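FdxN element excision controlling factor XisI (Anabaena variabilis ATCC 29413, PDB 2NVM) controls, together with XisF and XisH, the site-specific recombination that excises the fdxN element from nitrogen-fixation genes in cyanobacteria. Local coordinates at the interface of chains A and B. Residues are numbered along the deposited sequence; one frame, centred on the assembly and turned at random. Chains: chain A/B, FdxN element excision controlling factor XisI.

The interface of chains A and B. Residues chain A 46, 59, 61, 70; chain B 55, 75, 77, 86.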
loop_
_atom_site.group_PDB
_atom_site.type_symbol
_atom_site.label_atom_id
_atom_site.label_comp_id
_atom_site.label_asym_id
_atom_site.label_seq_id
_atom_site.Cartn_x
_atom_site.Cartn_y
_atom_site.Cartn_z
ATOM N N ARG A 46 -4.206 8.040 0.678
ATOM C CA ARG A 46 -4.907 6.752 0.788
ATOM C C ARG A 46 -4.321 5.997 1.977
ATOM O O ARG A 46 -3.109 6.016 2.180
ATOM C CB ARG A 46 -4.790 5.857 -0.465
ATOM C CG ARG A 46 -5.368 6.411 -1.782
ATOM C CD ARG A 46 -4.378 7.255 -2.557
ATOM N NE ARG A 46 -4.991 7.882 -3.740
ATOM C CZ ARG A 46 -5.186 7.313 -4.939
ATOM N NH1 ARG A 46 -4.834 6.052 -5.183
ATOM N NH2 ARG A 46 -5.744 8.018 -5.915
ATOM N N LEU A 59 -0.091 6.292 1.907
ATOM C CA LEU A 59 0.586 6.830 0.734
ATOM C C LEU A 59 -0.242 7.941 0.115
ATOM O O LEU A 59 -1.396 8.170 0.512
ATOM C CB LEU A 59 0.881 5.719 -0.282
ATOM C CG LEU A 59 -0.241 4.860 -0.911
ATOM C CD1 LEU A 59 -1.223 5.655 -1.757
ATOM C CD2 LEU A 59 0.363 3.790 -1.800
ATOM N N CYS A 61 -1.090 9.567 -3.879
ATOM C CA CYS A 61 -1.045 9.170 -5.278
ATOM C C CYS A 61 -1.879 10.097 -6.146
ATOM O O CYS A 61 -2.966 10.515 -5.742
ATOM C CB CYS A 61 -1.515 7.727 -5.370
ATOM S SG CYS A 61 -1.577 6.989 -6.991
ATOM N N GLN A 70 3.530 9.202 -6.436
ATOM C CA GLN A 70 3.182 7.893 -5.835
ATOM C C GLN A 70 4.228 7.697 -4.740
ATOM O O GLN A 70 5.309 7.174 -4.997
ATOM C CB GLN A 70 3.163 6.779 -6.887
ATOM C CG GLN A 70 2.585 5.484 -6.366
ATOM C CD GLN A 70 2.526 4.439 -7.442
ATOM O OE1 GLN A 70 1.457 4.181 -7.997
ATOM N NE2 GLN A 70 3.686 3.882 -7.805
ATOM N N GLN B 55 -8.371 -0.868 -1.228
ATOM C CA GLN B 55 -6.966 -0.560 -1.536
ATOM C C GLN B 55 -6.256 -1.903 -1.503
ATOM O O GLN B 55 -6.361 -2.638 -0.505
ATOM C CB GLN B 55 -6.384 0.392 -0.502
ATOM C CG GLN B 55 -7.112 1.738 -0.372
ATOM C CD GLN B 55 -7.031 2.595 -1.610
ATOM O OE1 GLN B 55 -5.975 2.729 -2.204
ATOM N NE2 GLN B 55 -8.148 3.200 -1.993
ATOM N N TYR B 75 -0.399 -1.845 -7.604
ATOM C CA TYR B 75 -1.317 -1.080 -6.784
ATOM C C TYR B 75 -2.629 -0.869 -7.541
ATOM O O TYR B 75 -2.649 -0.289 -8.630
ATOM C CB TYR B 75 -0.659 0.246 -6.308
ATOM C CG TYR B 75 -1.555 1.193 -5.529
ATOM C CD1 TYR B 75 -2.567 0.716 -4.652
ATOM C CD2 TYR B 75 -1.330 2.582 -5.573
ATOM C CE1 TYR B 75 -3.391 1.595 -3.933
ATOM C CE2 TYR B 75 -2.138 3.469 -4.857
ATOM C CZ TYR B 75 -3.166 2.959 -4.025
ATOM O OH TYR B 75 -3.969 3.793 -3.296
ATOM N N GLN B 77 -6.952 0.080 -6.820
ATOM C CA GLN B 77 -8.021 0.575 -5.960
ATOM C C GLN B 77 -9.359 0.616 -6.723
ATOM O O GLN B 77 -9.369 0.742 -7.951
ATOM C CB GLN B 77 -7.713 1.933 -5.301
ATOM C CG GLN B 77 -7.545 3.115 -6.245
ATOM C CD GLN B 77 -7.736 4.496 -5.643
ATOM O OE1 GLN B 77 -8.047 4.677 -4.456
ATOM N NE2 GLN B 77 -7.601 5.499 -6.501
ATOM N N GLU B 86 -3.161 1.809 -10.542
ATOM C CA GLU B 86 -2.213 2.888 -10.199
ATOM C C GLU B 86 -0.749 2.520 -10.461
ATOM O O GLU B 86 0.071 3.390 -10.640
ATOM C CB GLU B 86 -2.359 3.269 -8.726
ATOM C CG GLU B 86 -3.779 3.655 -8.237
ATOM C CD GLU B 86 -4.331 4.970 -8.757
ATOM O OE1 GLU B 86 -3.817 5.567 -9.717
ATOM O OE2 GLU B 86 -5.355 5.413 -8.218
#
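A:Arg46, on strand 44-50, reaches B:Tyr75 and B:Glu86 across a two-fold interface that joins two XisI-family copies and may be that of the biological dimer. A turn about CB-CG (chi2 87°) wraps its side chain round the B:Tyr75 hydroxyl, A:Arg46 CG lying 3.3 Å from B:Tyr75 OH. Guanidinium and ring are turned 70° apart. A:Arg46 NH1 lies 3.1 Å from B:Tyr75 OH and gives it a hydrogen bond almost within the guanidinium plane. The same nitrogen forms a salt bridge with B:Glu86, A:Arg46 NH1 to B:Glu86 OE2 3.1 Å, approaching from above the carboxylate plane. Arginine suits this place because its flat, charged end can serve hydroxyl and carboxylate together at its edge. One guanidinium face lies against A:Cys61 CB, the other towards the amide of B:Gln77, whose plane is turned 34° from it.

Chain B orders these acceptors itself. B:Tyr75 OH donates to B:Gln55 OE1, and B:Gln55 NE2 donates in a nearly straight bond to B:Gln77 OE1 at 2.9 Å, in the carbonyl plane. Glutamine, donor and acceptor in one group, suits such a relay, though the next bond, B:Gln77 NE2 to B:Glu86 OE2 at 2.8 Å, is bent, with OE2 well out of the amide plane. A leucine in place of A:Arg46 would probably leave the B:Glu86 carboxylate without its cationic mate across the interface. Beside the polar cluster, A:Leu59 CD1 packs against B:Tyr75 CE2 at 3.9 Å, a branched apolar group suited to the aromatic ring, while A:Cys61 SG touches the B:Glu86 carboxylate.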